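Pullulanase (Bacillus acidopullulyticus, PDB 2WAN) hydrolyses the alpha-1,6-glucosidic linkages of pullulan and related branched starch polysaccharides, acting as a debranching glycoside hydrolase. Local coordinates at residues A[409-419]-A[528-539]; A[882-890]-A[901-909]. One frame throughout, in Å; residues are numbered along the deposited sequence.

Contact 1 (A[409-419]-A[528-539]); sequences VDLKATDPAGW and TARITELKQLIQ. With GOL (glycerol), chain G.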
loop_
_atom_site.group_PDB
_atom_site.type_symbol
_atom_site.label_atom_id
_atom_site.label_comp_id
_atom_site.label_asym_id
_atom_site.label_seq_id
_atom_site.Cartn_x
_atom_site.Cartn_y
_atom_site.Cartn_z
ATOM N N VAL A 409 -27.303 4.133 -12.756
ATOM C CA VAL A 409 -27.715 2.796 -13.215
ATOM C C VAL A 409 -28.416 2.008 -12.113
ATOM O O VAL A 409 -28.216 2.275 -10.913
ATOM C CB VAL A 409 -26.488 1.952 -13.744
ATOM C CG1 VAL A 409 -25.828 2.648 -14.941
ATOM C CG2 VAL A 409 -25.447 1.695 -12.623
ATOM N N ASP A 410 -29.246 1.060 -12.553
ATOM C CA ASP A 410 -29.866 0.056 -11.689
ATOM C C ASP A 410 -28.887 -1.121 -11.545
ATOM O O ASP A 410 -28.791 -1.957 -12.444
ATOM C CB ASP A 410 -31.155 -0.425 -12.351
ATOM C CG ASP A 410 -31.912 -1.453 -11.515
ATOM O OD1 ASP A 410 -31.400 -1.902 -10.460
ATOM O OD2 ASP A 410 -33.036 -1.799 -11.933
ATOM N N LEU A 411 -28.179 -1.181 -10.414
ATOM C CA LEU A 411 -27.160 -2.229 -10.205
ATOM C C LEU A 411 -27.750 -3.633 -10.242
ATOM O O LEU A 411 -27.124 -4.534 -10.755
ATOM C CB LEU A 411 -26.379 -2.015 -8.913
ATOM C CG LEU A 411 -25.395 -0.840 -8.994
ATOM C CD1 LEU A 411 -24.842 -0.543 -7.613
ATOM C CD2 LEU A 411 -24.278 -1.140 -9.989
ATOM N N LYS A 412 -28.969 -3.811 -9.731
ATOM C CA LYS A 412 -29.636 -5.122 -9.767
ATOM C C LYS A 412 -29.708 -5.698 -11.179
ATOM O O LYS A 412 -29.414 -6.876 -11.401
ATOM C CB LYS A 412 -31.056 -5.025 -9.187
ATOM C CG LYS A 412 -31.121 -4.784 -7.693
ATOM C CD LYS A 412 -30.137 -5.643 -6.932
ATOM C CE LYS A 412 -28.880 -4.851 -6.620
ATOM N NZ LYS A 412 -27.992 -5.582 -5.692
ATOM N N ALA A 413 -30.089 -4.854 -12.139
ATOM C CA ALA A 413 -30.250 -5.252 -13.528
ATOM C C ALA A 413 -28.930 -5.670 -14.162
ATOM O O ALA A 413 -28.926 -6.359 -15.178
ATOM C CB ALA A 413 -30.889 -4.129 -14.336
ATOM N N THR A 414 -27.813 -5.242 -13.565
ATOM C CA THR A 414 -26.483 -5.645 -14.089
ATOM C C THR A 414 -26.044 -7.045 -13.671
ATOM O O THR A 414 -25.065 -7.568 -14.214
ATOM C CB THR A 414 -25.356 -4.642 -13.705
ATOM O OG1 THR A 414 -25.049 -4.752 -12.307
ATOM C CG2 THR A 414 -25.804 -3.211 -13.980
ATOM N N ASP A 415 -26.721 -7.647 -12.686
ATOM C CA ASP A 415 -26.294 -8.955 -12.200
ATOM C C ASP A 415 -26.489 -9.994 -13.291
ATOM O O ASP A 415 -27.554 -10.040 -13.930
ATOM C CB ASP A 415 -27.121 -9.387 -10.978
ATOM C CG ASP A 415 -26.837 -8.583 -9.730
ATOM O OD1 ASP A 415 -25.847 -7.829 -9.652
ATOM O OD2 ASP A 415 -27.642 -8.722 -8.778
ATOM N N PRO A 416 -25.472 -10.853 -13.521
ATOM C CA PRO A 416 -25.698 -11.917 -14.481
ATOM C C PRO A 416 -26.623 -12.992 -13.908
ATOM O O PRO A 416 -26.843 -13.042 -12.695
ATOM C CB PRO A 416 -24.292 -12.492 -14.709
ATOM C CG PRO A 416 -23.611 -12.309 -13.372
ATOM C CD PRO A 416 -24.120 -10.921 -12.919
ATOM N N ALA A 417 -27.181 -13.830 -14.779
ATOM C CA ALA A 417 -28.018 -14.953 -14.343
ATOM C C ALA A 417 -27.212 -15.853 -13.413
ATOM O O ALA A 417 -26.014 -16.090 -13.647
ATOM C CB ALA A 417 -28.540 -15.740 -15.560
ATOM N N GLY A 418 -27.856 -16.322 -12.353
ATOM C CA GLY A 418 -27.201 -17.235 -11.421
ATOM C C GLY A 418 -26.413 -16.560 -10.311
ATOM O O GLY A 418 -25.929 -17.252 -9.414
ATOM N N TRP A 419 -26.293 -15.229 -10.366
ATOM C CA TRP A 419 -25.516 -14.433 -9.391
ATOM C C TRP A 419 -25.949 -14.667 -7.943
ATOM O O TRP A 419 -25.101 -14.678 -7.046
ATOM C CB TRP A 419 -25.649 -12.958 -9.739
ATOM C CG TRP A 419 -24.751 -11.984 -8.989
ATOM C CD1 TRP A 419 -25.157 -10.965 -8.177
ATOM C CD2 TRP A 419 -23.315 -11.905 -9.051
ATOM N NE1 TRP A 419 -24.061 -10.264 -7.704
ATOM C CE2 TRP A 419 -22.920 -10.819 -8.227
ATOM C CE3 TRP A 419 -22.324 -12.654 -9.700
ATOM C CZ2 TRP A 419 -21.566 -10.458 -8.043
ATOM C CZ3 TRP A 419 -20.965 -12.304 -9.501
ATOM C CH2 TRP A 419 -20.608 -11.209 -8.686
ATOM N N THR A 528 -23.482 -0.496 -18.933
ATOM C CA THR A 528 -23.179 -1.392 -17.825
ATOM C C THR A 528 -22.589 -2.743 -18.225
ATOM O O THR A 528 -22.449 -3.606 -17.364
ATOM C CB THR A 528 -24.418 -1.634 -16.945
ATOM O OG1 THR A 528 -25.447 -2.256 -17.737
ATOM C CG2 THR A 528 -24.927 -0.328 -16.375
ATOM N N ALA A 529 -22.257 -2.952 -19.499
ATOM C CA ALA A 529 -21.625 -4.225 -19.903
ATOM C C ALA A 529 -20.363 -4.491 -19.089
ATOM O O ALA A 529 -20.082 -5.636 -18.733
ATOM C CB ALA A 529 -21.298 -4.250 -21.386
ATOM N N ARG A 530 -19.603 -3.441 -18.795
ATOM C CA ARG A 530 -18.365 -3.611 -18.010
ATOM C C ARG A 530 -18.640 -4.179 -16.609
ATOM O O ARG A 530 -17.817 -4.927 -16.070
ATOM C CB ARG A 530 -17.615 -2.300 -17.901
ATOM C CG ARG A 530 -18.412 -1.198 -17.195
ATOM C CD ARG A 530 -17.594 0.077 -17.189
ATOM N NE ARG A 530 -17.543 0.775 -18.487
ATOM C CZ ARG A 530 -16.594 1.645 -18.827
ATOM N NH1 ARG A 530 -15.546 1.887 -18.023
ATOM N NH2 ARG A 530 -16.687 2.275 -19.986
ATOM N N ILE A 531 -19.798 -3.825 -16.043
ATOM C CA ILE A 531 -20.189 -4.301 -14.709
ATOM C C ILE A 531 -20.555 -5.782 -14.786
ATOM O O ILE A 531 -19.992 -6.603 -14.053
ATOM C CB ILE A 531 -21.344 -3.469 -14.122
ATOM C CG1 ILE A 531 -20.925 -1.994 -14.006
ATOM C CG2 ILE A 531 -21.775 -4.033 -12.743
ATOM C CD1 ILE A 531 -21.999 -1.071 -13.357
ATOM N N THR A 532 -21.478 -6.120 -15.699
ATOM C CA THR A 532 -21.931 -7.497 -15.850
ATOM C C THR A 532 -20.778 -8.445 -16.194
ATOM O O THR A 532 -20.685 -9.543 -15.638
ATOM C CB THR A 532 -23.017 -7.578 -16.929
ATOM O OG1 THR A 532 -24.101 -6.730 -16.520
ATOM C CG2 THR A 532 -23.513 -9.027 -17.088
ATOM N N GLU A 533 -19.892 -8.003 -17.089
ATOM C CA GLU A 533 -18.824 -8.881 -17.558
ATOM C C GLU A 533 -17.777 -9.162 -16.503
ATOM O O GLU A 533 -17.288 -10.277 -16.430
ATOM C CB GLU A 533 -18.197 -8.374 -18.866
ATOM C CG GLU A 533 -19.234 -8.488 -20.029
ATOM C CD GLU A 533 -18.841 -7.747 -21.290
ATOM O OE1 GLU A 533 -17.679 -7.314 -21.400
ATOM O OE2 GLU A 533 -19.709 -7.589 -22.195
ATOM N N LEU A 534 -17.459 -8.170 -15.674
ATOM C CA LEU A 534 -16.527 -8.414 -14.573
ATOM C C LEU A 534 -17.168 -9.320 -13.533
ATOM O O LEU A 534 -16.515 -10.221 -12.996
ATOM C CB LEU A 534 -16.024 -7.099 -13.966
ATOM C CG LEU A 534 -15.068 -7.202 -12.752
ATOM C CD1 LEU A 534 -13.847 -8.125 -13.011
ATOM C CD2 LEU A 534 -14.605 -5.830 -12.281
ATOM N N LYS A 535 -18.455 -9.102 -13.266
ATOM C CA LYS A 535 -19.160 -10.035 -12.378
ATOM C C LYS A 535 -19.122 -11.450 -12.944
ATOM O O LYS A 535 -18.982 -12.401 -12.180
ATOM C CB LYS A 535 -20.617 -9.595 -12.120
ATOM C CG LYS A 535 -20.736 -8.350 -11.270
ATOM C CD LYS A 535 -22.210 -7.896 -11.139
ATOM C CE LYS A 535 -22.288 -6.696 -10.195
ATOM N NZ LYS A 535 -23.654 -6.068 -10.224
ATOM N N GLN A 536 -19.256 -11.599 -14.274
ATOM C CA GLN A 536 -19.213 -12.930 -14.887
ATOM C C GLN A 536 -17.843 -13.565 -14.726
ATOM O O GLN A 536 -17.754 -14.763 -14.498
ATOM C CB GLN A 536 -19.625 -12.876 -16.363
ATOM C CG GLN A 536 -21.113 -12.583 -16.515
ATOM C CD GLN A 536 -21.522 -12.372 -17.965
ATOM O OE1 GLN A 536 -21.216 -11.349 -18.571
ATOM N NE2 GLN A 536 -22.237 -13.337 -18.513
ATOM N N LEU A 537 -16.783 -12.760 -14.838
ATOM C CA LEU A 537 -15.418 -13.270 -14.560
ATOM C C LEU A 537 -15.338 -13.855 -13.135
ATOM O O LEU A 537 -14.879 -14.991 -12.925
ATOM C CB LEU A 537 -14.368 -12.168 -14.748
ATOM C CG LEU A 537 -12.890 -12.477 -14.422
ATOM C CD1 LEU A 537 -11.973 -11.488 -15.149
ATOM C CD2 LEU A 537 -12.569 -12.395 -12.920
ATOM N N ILE A 538 -15.772 -13.058 -12.167
ATOM C CA ILE A 538 -15.742 -13.450 -10.751
ATOM C C ILE A 538 -16.624 -14.680 -10.508
ATOM O O ILE A 538 -16.202 -15.633 -9.847
ATOM C CB ILE A 538 -16.151 -12.250 -9.871
ATOM C CG1 ILE A 538 -15.101 -11.143 -10.005
ATOM C CG2 ILE A 538 -16.372 -12.663 -8.379
ATOM C CD1 ILE A 538 -15.626 -9.757 -9.581
ATOM N N GLN A 539 -17.828 -14.665 -11.063
ATOM C CA GLN A 539 -18.740 -15.809 -10.962
ATOM C C GLN A 539 -18.108 -17.099 -11.485
ATOM O O GLN A 539 -18.220 -18.178 -10.851
ATOM C CB GLN A 539 -20.035 -15.491 -11.722
ATOM C CG GLN A 539 -21.101 -16.552 -11.671
ATOM C CD GLN A 539 -22.348 -16.115 -12.429
ATOM O OE1 GLN A 539 -22.267 -15.533 -13.528
ATOM N NE2 GLN A 539 -23.503 -16.408 -11.861
HETATM C C1 GOL G . -23.605 -21.948 -9.140
HETATM O O1 GOL G . -24.593 -22.710 -8.476
HETATM C C2 GOL G . -23.949 -20.464 -9.060
HETATM O O2 GOL G . -25.121 -20.204 -9.808
HETATM C C3 GOL G . -22.791 -19.659 -9.632
HETATM O O3 GOL G . -23.071 -18.276 -9.630
HETATM O O HOH W 1 -24.058 -16.326 -15.559
#
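Lys535 runs its extended side chain from helix 529-543 across the loop 409-419, its methylenes over one face of the Trp419 ring and its ammonium between Thr414 and Asp415. Lys535 CB lies 4.0 Å from the centroid of the Trp419 six-membered ring, 23° off the normal, a CH-pi contact; CD of Pro416 lies over the rim of the indole and meets Lys535 CB at 3.8 Å. Gln539 CB closes on the ring edge, in its plane. At the far end Lys535 NZ donates to Thr414 OG1 (2.8 Å) and forms a salt bridge with Asp415 OD1 (2.9 Å), met nearly along the C-O axis; the same nitrogen forms a salt bridge with Glu613 of helix 597-614. Thr414 OG1 sits between its own backbone N and carbonyl carbon (chi1 72°), from where it also donates to Leu411 O on a lone pair. Its side chain crosses that of Thr528 at about a right angle, CG2 against Thr528 CB, while Thr532 OG1 donates to Thr414 O at 2.6 Å.

At the Pro416-Trp419 type II turn, Gln539 NE2 bonds Ala417 O (3.1 Å, 164°), and its OE1 takes a water that also donates to Ala417 O. A glycerol, probably from the crystallisation liquor, bridges NE2 and Gly418 O.

A methionine in place of Lys535 would probably leave Asp415 and Glu613 without their shared cation and Thr414 OG1 without its donor. With two carboxylates beside it, the buried lysine is likely to stay charged, pinning this loop to a helix of the amylase-type catalytic barrel.

Contact 2 (A[882-890]-A[901-909]); sequences NLPSGDWTI and SLGHVMGNV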
loop_
_atom_site.group_PDB
_atom_site.type_symbol
_atom_site.label_atom_id
_atom_site.label_comp_id
_atom_site.label_asym_id
_atom_site.label_seq_id
_atom_site.Cartn_x
_atom_site.Cartn_y
_atom_site.Cartn_z
ATOM N N ASN A 882 21.567 -36.934 6.268
ATOM C CA ASN A 882 21.378 -37.916 7.329
ATOM C C ASN A 882 19.958 -37.846 7.831
ATOM O O ASN A 882 19.452 -36.754 8.078
ATOM C CB ASN A 882 22.369 -37.652 8.449
ATOM C CG ASN A 882 23.786 -38.023 8.032
ATOM O OD1 ASN A 882 24.000 -39.102 7.499
ATOM N ND2 ASN A 882 24.734 -37.117 8.227
ATOM N N LEU A 883 19.316 -39.002 7.968
ATOM C CA LEU A 883 17.895 -39.016 8.317
ATOM C C LEU A 883 17.651 -39.383 9.782
ATOM O O LEU A 883 18.439 -40.137 10.376
ATOM C CB LEU A 883 17.125 -39.962 7.397
ATOM C CG LEU A 883 17.146 -39.655 5.900
ATOM C CD1 LEU A 883 16.567 -40.836 5.124
ATOM C CD2 LEU A 883 16.350 -38.372 5.634
ATOM N N PRO A 884 16.563 -38.844 10.379
ATOM C CA PRO A 884 16.115 -39.377 11.669
ATOM C C PRO A 884 15.724 -40.846 11.540
ATOM O O PRO A 884 15.550 -41.358 10.421
ATOM C CB PRO A 884 14.877 -38.533 12.002
ATOM C CG PRO A 884 15.019 -37.274 11.142
ATOM C CD PRO A 884 15.668 -37.783 9.878
ATOM N N SER A 885 15.533 -41.504 12.681
ATOM C CA SER A 885 15.238 -42.939 12.716
ATOM C C SER A 885 14.006 -43.328 11.899
ATOM O O SER A 885 13.120 -42.497 11.647
ATOM C CB SER A 885 15.056 -43.407 14.174
ATOM O OG SER A 885 13.922 -42.777 14.752
ATOM N N GLY A 886 13.972 -44.591 11.477
ATOM C CA GLY A 886 12.791 -45.160 10.861
ATOM C C GLY A 886 12.817 -45.188 9.348
ATOM O O GLY A 886 13.781 -44.738 8.714
ATOM N N ASP A 887 11.756 -45.752 8.788
ATOM C CA ASP A 887 11.581 -45.860 7.344
ATOM C C ASP A 887 11.040 -44.555 6.771
ATOM O O ASP A 887 10.032 -44.022 7.260
ATOM C CB ASP A 887 10.616 -47.003 7.020
ATOM C CG ASP A 887 10.523 -47.272 5.522
ATOM O OD1 ASP A 887 9.454 -47.036 4.938
ATOM O OD2 ASP A 887 11.539 -47.676 4.926
ATOM N N TRP A 888 11.701 -44.061 5.723
ATOM C CA TRP A 888 11.258 -42.858 5.005
ATOM C C TRP A 888 10.784 -43.177 3.591
ATOM O O TRP A 888 11.425 -43.936 2.856
ATOM C CB TRP A 888 12.364 -41.791 4.984
ATOM C CG TRP A 888 12.604 -41.240 6.339
ATOM C CD1 TRP A 888 13.479 -41.722 7.282
ATOM C CD2 TRP A 888 11.939 -40.121 6.938
ATOM N NE1 TRP A 888 13.390 -40.971 8.433
ATOM C CE2 TRP A 888 12.464 -39.974 8.246
ATOM C CE3 TRP A 888 10.951 -39.216 6.489
ATOM C CZ2 TRP A 888 12.032 -38.964 9.125
ATOM C CZ3 TRP A 888 10.532 -38.207 7.354
ATOM C CH2 TRP A 888 11.066 -38.096 8.664
ATOM N N THR A 889 9.639 -42.610 3.226
ATOM C CA THR A 889 9.090 -42.746 1.886
ATOM C C THR A 889 9.477 -41.516 1.071
ATOM O O THR A 889 9.172 -40.396 1.468
ATOM C CB THR A 889 7.538 -42.872 1.930
ATOM O OG1 THR A 889 7.177 -44.005 2.720
ATOM C CG2 THR A 889 6.980 -43.048 0.510
ATOM N N ILE A 890 10.150 -41.718 -0.067
ATOM C CA ILE A 890 10.484 -40.609 -0.969
ATOM C C ILE A 890 9.230 -40.247 -1.758
ATOM O O ILE A 890 8.630 -41.109 -2.384
ATOM C CB ILE A 890 11.619 -41.000 -1.960
ATOM C CG1 ILE A 890 12.877 -41.422 -1.184
ATOM C CG2 ILE A 890 11.901 -39.831 -2.918
ATOM C CD1 ILE A 890 13.877 -42.254 -2.035
ATOM N N SER A 901 4.659 -43.199 -3.334
ATOM C CA SER A 901 6.018 -43.649 -3.030
ATOM C C SER A 901 6.891 -43.749 -4.276
ATOM O O SER A 901 6.501 -44.380 -5.268
ATOM C CB SER A 901 5.992 -45.018 -2.352
ATOM O OG SER A 901 7.336 -45.469 -2.151
ATOM N N LEU A 902 8.066 -43.130 -4.203
ATOM C CA LEU A 902 9.100 -43.250 -5.237
ATOM C C LEU A 902 10.218 -44.168 -4.773
ATOM O O LEU A 902 11.252 -44.293 -5.437
ATOM C CB LEU A 902 9.699 -41.878 -5.540
ATOM C CG LEU A 902 8.711 -40.796 -5.986
ATOM C CD1 LEU A 902 9.448 -39.506 -6.278
ATOM C CD2 LEU A 902 7.890 -41.255 -7.225
ATOM N N GLY A 903 10.013 -44.802 -3.627
ATOM C CA GLY A 903 11.037 -45.651 -3.041
ATOM C C GLY A 903 11.124 -45.369 -1.560
ATOM O O GLY A 903 10.691 -44.308 -1.107
ATOM N N HIS A 904 11.670 -46.327 -0.815
ATOM C CA HIS A 904 11.880 -46.191 0.634
ATOM C C HIS A 904 13.362 -46.187 0.960
ATOM O O HIS A 904 14.154 -46.900 0.311
ATOM C CB HIS A 904 11.209 -47.351 1.380
ATOM C CG HIS A 904 9.714 -47.319 1.309
ATOM N ND1 HIS A 904 8.928 -46.946 2.378
ATOM C CD2 HIS A 904 8.864 -47.569 0.284
ATOM C CE1 HIS A 904 7.655 -46.999 2.025
ATOM N NE2 HIS A 904 7.590 -47.359 0.755
ATOM N N VAL A 905 13.742 -45.396 1.965
ATOM C CA VAL A 905 15.135 -45.346 2.427
ATOM C C VAL A 905 15.188 -45.223 3.946
ATOM O O VAL A 905 14.214 -44.770 4.577
ATOM C CB VAL A 905 15.926 -44.160 1.806
ATOM C CG1 VAL A 905 16.165 -44.367 0.295
ATOM C CG2 VAL A 905 15.214 -42.830 2.096
ATOM N N MET A 906 16.314 -45.642 4.530
ATOM C CA MET A 906 16.639 -45.368 5.927
ATOM C C MET A 906 18.047 -44.814 6.046
ATOM O O MET A 906 18.919 -45.151 5.243
ATOM C CB MET A 906 16.543 -46.637 6.782
ATOM C CG MET A 906 15.211 -47.308 6.706
ATOM S SD MET A 906 15.223 -48.880 7.599
ATOM C CE MET A 906 15.582 -48.326 9.235
ATOM N N GLY A 907 18.266 -43.986 7.062
ATOM C CA GLY A 907 19.613 -43.547 7.461
ATOM C C GLY A 907 20.184 -42.349 6.744
ATOM O O GLY A 907 20.596 -41.381 7.379
ATOM N N ASN A 908 20.224 -42.429 5.416
ATOM C CA ASN A 908 20.842 -41.411 4.596
ATOM C C ASN A 908 20.142 -41.420 3.245
ATOM O O ASN A 908 19.611 -42.452 2.814
ATOM C CB ASN A 908 22.347 -41.723 4.445
ATOM C CG ASN A 908 23.154 -40.561 3.909
ATOM O OD1 ASN A 908 23.528 -39.640 4.647
ATOM N ND2 ASN A 908 23.495 -40.632 2.627
ATOM N N VAL A 909 20.124 -40.269 2.581
ATOM C CA VAL A 909 19.514 -40.171 1.249
ATOM C C VAL A 909 20.251 -39.140 0.395
ATOM O O VAL A 909 20.745 -38.123 0.908
ATOM C CB VAL A 909 17.983 -39.839 1.338
ATOM C CG1 VAL A 909 17.752 -38.445 1.890
ATOM C CG2 VAL A 909 17.280 -40.036 -0.023
HETATM O O HOH W 2 16.294 -43.522 8.996
#
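Trp888 and Val905 form an antiparallel hydrogen-bonded pair, Trp888 N to Val905 O and Val905 N to Trp888 O, both 2.9 Å; Thr889 with His904 and Asn882 with Asn908 are non-hydrogen-bonded pairs. Farther along, Ile890 N donates to Gly903 O (2.8 Å) and Ile890 O receives Leu902 N. At the other end Leu883 N donates to Gly907 O. Residues 884-886 form a loop between the two paired ends, and one water links Pro884 O, Gly886 O and Gly907 N; Trp888 NE1 donates to Pro884 O as well, nearly in the plane of the indole, which helps to fix the turn of that ring.

The pairing belongs to the C-terminal all-beta domain of the pullulanase, where strand 888-893 lies between 904-905 and 915-920, the latter bonding Thr889 through Lys920.

Polar side chains gather beside Thr889. His904 ND1 donates to the syn lone pair of Asp887 OD1 at 2.6 Å (angle 149°), with carboxylate and imidazole nearly coplanar, 15° apart. Asp887 reaches across because its CG stands opposite the backbone N (chi1 -173°). The side chains of Thr889 and His904 lie side by side, pointing the same way, and His904 NE2 bonds to a glycerol, probably from the crystallisation liquor. Ser901 OG accepts from Gly903 N in an ST turn.

Apolar contacts fill the face bearing Trp888 and Val905. Val905 divides its branches, CG1 to Ile890 CD1 and CG2 to Leu883 CD1, both at 3.9 Å. Leu883 CD2 meets Val909 CG1 at 4.0 Å, and Leu919 of strand 915-920 touches Leu883, Trp888 and Ile890.

In the fold
From the N terminus, the modelled chain first builds two beta-sheets, then the sheet of the carbohydrate-binding module 48 region, and leaves strand 406-407 into the loop whose residues 409-419 form the first half of contact 1. It then builds the first two strands of the eight-stranded parallel barrel before helix 529-543 returns to that loop, closing a span of 108 residues and tying the barrel to the loop between strands 406-407 and 435-438. After the remaining barrel strands, the all-beta C-terminal domain follows. Contact 2 closes locally there, with ten residues between 882-890 and 901-909. The two contacts run in series, neither nested nor crossed, with centres about 54 Å and nearest atoms about 35 Å apart.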